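Local coordinates for 3-oxoacyl-(acyl-carrier protein) synthase II (Thermus thermophilus, PDB 1J3N) that probably catalyses the condensation of malonyl-ACP with a growing acyl chain in fatty acid elongation, working as a homodimer, at residues Asp92-Pro95 with Glu96-Gly99; Arg117-Glu121 with Arg122-Arg126. One frame throughout, in Å; residues are numbered along the deposited sequence.

Contact 1 of 2, residues Asp92-Pro95 with Glu96-Gly99; sequences DLDP and ERVG
Asp94 meets Glu96 and Arg97 in a local turn contact, in the loop that leads from helix 70-86 into strand 98-103. Arg97 N donates to Asp94 O at 2.8 Å. Pro95 and Glu96 fill the middle of this type I turn. A weak bond from Val98 N to Pro95 O, 3.5 Å long, closes a second, overlapping turn. The Asp94 side chain bridges the same corner. Its CG lies anti to the backbone N (chi1 179°), which turns the carboxylate toward the Glu96 N-H. OD2 of Asp94 takes Glu96 N at 3.1 Å, met from above the carboxylate plane. OD1 of Asp94 rests on Arg97 CG at 3.5 Å. The guanidinium of Arg97 goes elsewhere, to a salt bridge with Asp181 and to Gly178 O. The carboxylates of Asp94 and Glu96 lie nearly parallel, 12° apart, and their like charges may disfavour each other slightly. On the buried side, Leu93 CD1 touches Val98 CG2 at 4.0 Å, the two side chains crossing at about a right angle. Glu96 also packs on Leu279 of the second subunit. An Asp side chain bonded to the amide two residues on, across a proline, is an Asx-Pro turn. Here it delivers the chain into a strand of the central sheet of the thiolase-type fold.

Contact 2 of 2, residues Arg117-Glu121 with Arg122-Arg126; sequences RVFLE and RGPNR
Phe119 lies against Pro124 where helix 109-122 ends, at a helix C-terminal stop with Gly123 at the C' position, on the surface of the N-terminal ketoacyl synthase region. The Phe119 ring carries much of this contact. From CB, its CG runs anti to the backbone N (chi1 169°), and this swings one ring edge toward the outgoing chain. CD1 of Phe119 comes to 3.7 Å from Pro124 N, which sits in the ring plane. One atom further out, Phe119 CE1 meets Pro124 CB at 3.8 Å, and Pro124 CD is equally near. The proline is therefore met at the ring edge, not over a face. Pro124 also packs on Pro194 of the second subunit. Cut back to an alanine, Phe119 would lose the ring edge that meets Pro124 CB and CD, which is likely to open a gap there and let the turn after the helix shift. Backbone bonds close the last turn. Arg122 N bonds to Val118 O at 2.8 Å. Gly123 N makes two weak bonds, to Phe119 O and to Val118 O. Gly123 then leaves helical geometry with phi 99°; a CB there would jam against the preceding carbonyl oxygen. A turn follows, closed by Arg126 N on Gly123 O at 3.2 Å. Arg122 reaches out extended, and its NH1 bonds a citrate, probably from the crystallisation liquor. Val118 reaches past the glycine to the far end of the turn. Its CG1 approaches Arg126 O to 3.2 Å, and the same oxygen accepts a weak hydrogen bond from the citrate.

Overall arrangement
From the N terminus, the chain runs through helix 70-86 and reaches contact 1 first. There the loop after that helix leads into strand 98-103, which pairs in parallel with strand 182-189. The chain then enters helix 109-122. Contact 2 finishes that helix and starts the loop toward helix 131-135. The two contacts come in series, neither nesting nor crossing. The centres of contact 1 and contact 2 are 42 Å apart. The nearest atoms of contact 1 and contact 2 are about 33 Å apart, so they do not touch. Contact 1 joins a helix to the central sheet. Contact 2 joins two helices far from the chain centre. Each also has residues that meet the second subunit of the dimer.

Contact 1 of 2, residues Asp92-Pro95 with Glu96-Gly99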
loop_
_atom_site.group_PDB
_atom_site.type_symbol
_atom_site.label_atom_id
_atom_site.label_comp_id
_atom_site.label_asym_id
_atom_site.label_seq_id
_atom_site.Cartn_x
_atom_site.Cartn_y
_atom_site.Cartn_z
ATOM N N ASP A 92 17.114 -15.585 -17.096
ATOM C CA ASP A 92 16.826 -16.974 -16.756
ATOM C C ASP A 92 15.469 -17.126 -16.058
ATOM O O ASP A 92 15.140 -18.191 -15.521
ATOM C CB ASP A 92 17.948 -17.511 -15.871
ATOM C CG ASP A 92 19.303 -17.428 -16.548
ATOM O OD1 ASP A 92 19.551 -16.428 -17.259
ATOM O OD2 ASP A 92 20.122 -18.352 -16.367
ATOM N N LEU A 93 14.688 -16.050 -16.076
ATOM C CA LEU A 93 13.366 -16.027 -15.460
ATOM C C LEU A 93 12.330 -15.547 -16.462
ATOM O O LEU A 93 12.608 -14.669 -17.277
ATOM C CB LEU A 93 13.344 -15.069 -14.268
ATOM C CG LEU A 93 14.156 -15.399 -13.024
ATOM C CD1 LEU A 93 14.011 -14.262 -12.026
ATOM C CD2 LEU A 93 13.670 -16.712 -12.426
ATOM N N ASP A 94 11.134 -16.120 -16.402
ATOM C CA ASP A 94 10.069 -15.689 -17.294
ATOM C C ASP A 94 9.577 -14.380 -16.669
ATOM O O ASP A 94 8.941 -14.383 -15.614
ATOM C CB ASP A 94 8.956 -16.741 -17.339
ATOM C CG ASP A 94 7.805 -16.330 -18.224
ATOM O OD1 ASP A 94 6.965 -17.194 -18.546
ATOM O OD2 ASP A 94 7.732 -15.140 -18.594
ATOM N N PRO A 95 9.880 -13.243 -17.311
ATOM C CA PRO A 95 9.478 -11.925 -16.809
ATOM C C PRO A 95 8.004 -11.750 -16.458
ATOM O O PRO A 95 7.669 -10.964 -15.572
ATOM C CB PRO A 95 9.939 -10.980 -17.918
ATOM C CG PRO A 95 9.861 -11.839 -19.150
ATOM C CD PRO A 95 10.445 -13.135 -18.669
ATOM N N GLU A 96 7.127 -12.477 -17.144
ATOM C CA GLU A 96 5.699 -12.377 -16.884
ATOM C C GLU A 96 5.302 -13.083 -15.601
ATOM O O GLU A 96 4.214 -12.853 -15.078
ATOM C CB GLU A 96 4.884 -12.990 -18.027
ATOM C CG GLU A 96 5.112 -12.355 -19.379
ATOM C CD GLU A 96 4.039 -12.746 -20.378
ATOM O OE1 GLU A 96 3.663 -13.938 -20.417
ATOM O OE2 GLU A 96 3.575 -11.861 -21.128
ATOM N N ARG A 97 6.184 -13.939 -15.101
ATOM C CA ARG A 97 5.895 -14.706 -13.898
ATOM C C ARG A 97 6.608 -14.181 -12.663
ATOM O O ARG A 97 6.572 -14.803 -11.598
ATOM C CB ARG A 97 6.251 -16.175 -14.142
ATOM C CG ARG A 97 5.511 -16.785 -15.338
ATOM C CD ARG A 97 4.010 -16.710 -15.129
ATOM N NE ARG A 97 3.625 -17.366 -13.882
ATOM C CZ ARG A 97 2.438 -17.238 -13.297
ATOM N NH1 ARG A 97 1.499 -16.469 -13.839
ATOM N NH2 ARG A 97 2.188 -17.893 -12.172
ATOM N N VAL A 98 7.258 -13.031 -12.809
ATOM C CA VAL A 98 7.967 -12.415 -11.701
ATOM C C VAL A 98 7.244 -11.155 -11.262
ATOM O O VAL A 98 7.031 -10.239 -12.058
ATOM C CB VAL A 98 9.409 -12.039 -12.072
ATOM C CG1 VAL A 98 10.081 -11.362 -10.882
ATOM C CG2 VAL A 98 10.185 -13.285 -12.465
ATOM N N GLY A 99 6.871 -11.122 -9.988
ATOM C CA GLY A 99 6.177 -9.972 -9.448
ATOM C C GLY A 99 7.083 -9.158 -8.551
ATOM O O GLY A 99 8.180 -9.598 -8.180
#

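Contact 2 of 2, residues Arg117-Glu121 with Arg122-Arg126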
loop_
_atom_site.group_PDB
_atom_site.type_symbol
_atom_site.label_atom_id
_atom_site.label_comp_id
_atom_site.label_asym_id
_atom_site.label_seq_id
_atom_site.Cartn_x
_atom_site.Cartn_y
_atom_site.Cartn_z
ATOM N N ARG A 117 10.163 22.929 -0.387
ATOM C CA ARG A 117 10.960 24.140 -0.228
ATOM C C ARG A 117 10.919 24.938 -1.528
ATOM O O ARG A 117 10.832 26.163 -1.505
ATOM C CB ARG A 117 12.411 23.797 0.127
ATOM C CG ARG A 117 13.281 25.026 0.350
ATOM C CD ARG A 117 14.659 24.686 0.909
ATOM N NE ARG A 117 14.609 24.115 2.256
ATOM C CZ ARG A 117 14.662 22.813 2.531
ATOM N NH1 ARG A 117 14.610 22.398 3.790
ATOM N NH2 ARG A 117 14.777 21.921 1.552
ATOM N N VAL A 118 10.984 24.234 -2.656
ATOM C CA VAL A 118 10.924 24.882 -3.965
ATOM C C VAL A 118 9.571 25.570 -4.081
ATOM O O VAL A 118 9.480 26.739 -4.466
ATOM C CB VAL A 118 11.032 23.858 -5.107
ATOM C CG1 VAL A 118 10.628 24.507 -6.429
ATOM C CG2 VAL A 118 12.448 23.321 -5.197
ATOM N N PHE A 119 8.527 24.814 -3.752
ATOM C CA PHE A 119 7.150 25.286 -3.785
ATOM C C PHE A 119 6.982 26.607 -3.032
ATOM O O PHE A 119 6.268 27.503 -3.490
ATOM C CB PHE A 119 6.238 24.203 -3.187
ATOM C CG PHE A 119 4.831 24.656 -2.928
ATOM C CD1 PHE A 119 4.105 25.319 -3.910
ATOM C CD2 PHE A 119 4.229 24.411 -1.699
ATOM C CE1 PHE A 119 2.798 25.734 -3.668
ATOM C CE2 PHE A 119 2.929 24.816 -1.446
ATOM C CZ PHE A 119 2.207 25.482 -2.432
ATOM N N LEU A 120 7.657 26.726 -1.889
ATOM C CA LEU A 120 7.580 27.930 -1.061
ATOM C C LEU A 120 8.448 29.105 -1.507
ATOM O O LEU A 120 8.054 30.259 -1.357
ATOM C CB LEU A 120 7.919 27.582 0.390
ATOM C CG LEU A 120 6.759 27.125 1.276
ATOM C CD1 LEU A 120 5.902 26.114 0.543
ATOM C CD2 LEU A 120 7.310 26.542 2.573
ATOM N N GLU A 121 9.620 28.821 -2.058
ATOM C CA GLU A 121 10.520 29.887 -2.483
ATOM C C GLU A 121 10.326 30.340 -3.922
ATOM O O GLU A 121 10.735 31.446 -4.283
ATOM C CB GLU A 121 11.972 29.448 -2.307
ATOM C CG GLU A 121 12.241 28.727 -0.998
ATOM C CD GLU A 121 13.702 28.407 -0.807
ATOM O OE1 GLU A 121 14.337 27.908 -1.762
ATOM O OE2 GLU A 121 14.215 28.651 0.304
ATOM N N ARG A 122 9.708 29.498 -4.747
ATOM C CA ARG A 122 9.518 29.844 -6.152
ATOM C C ARG A 122 8.144 29.568 -6.732
ATOM O O ARG A 122 7.869 29.912 -7.884
ATOM C CB ARG A 122 10.603 29.162 -6.987
ATOM C CG ARG A 122 11.926 29.888 -6.875
ATOM C CD ARG A 122 13.125 29.044 -7.255
ATOM N NE ARG A 122 14.356 29.795 -7.003
ATOM C CZ ARG A 122 15.572 29.260 -6.958
ATOM N NH1 ARG A 122 15.733 27.961 -7.148
ATOM N NH2 ARG A 122 16.630 30.026 -6.714
ATOM N N GLY A 123 7.281 28.940 -5.945
ATOM C CA GLY A 123 5.939 28.688 -6.423
ATOM C C GLY A 123 5.650 27.310 -6.968
ATOM O O GLY A 123 6.558 26.525 -7.246
ATOM N N PRO A 124 4.363 26.996 -7.149
ATOM C CA PRO A 124 3.924 25.699 -7.664
ATOM C C PRO A 124 4.331 25.388 -9.099
ATOM O O PRO A 124 4.336 24.226 -9.497
ATOM C CB PRO A 124 2.410 25.745 -7.474
ATOM C CG PRO A 124 2.088 27.200 -7.603
ATOM C CD PRO A 124 3.210 27.860 -6.832
ATOM N N ASN A 125 4.685 26.406 -9.878
ATOM C CA ASN A 125 5.088 26.148 -11.256
ATOM C C ASN A 125 6.571 25.838 -11.383
ATOM O O ASN A 125 7.051 25.498 -12.466
ATOM C CB ASN A 125 4.701 27.320 -12.159
ATOM C CG ASN A 125 3.206 27.568 -12.154
ATOM O OD1 ASN A 125 2.420 26.628 -12.053
ATOM N ND2 ASN A 125 2.805 28.828 -12.263
ATOM N N ARG A 126 7.296 25.946 -10.272
ATOM C CA ARG A 126 8.719 25.634 -10.272
ATOM C C ARG A 126 8.976 24.258 -9.657
ATOM O O ARG A 126 10.114 23.822 -9.549
ATOM C CB ARG A 126 9.511 26.701 -9.501
ATOM C CG ARG A 126 9.634 28.036 -10.233
ATOM C CD ARG A 126 9.914 27.855 -11.739
ATOM N NE ARG A 126 11.070 27.006 -12.010
ATOM C CZ ARG A 126 11.545 26.740 -13.224
ATOM N NH1 ARG A 126 10.965 27.254 -14.304
ATOM N NH2 ARG A 126 12.607 25.958 -13.362
#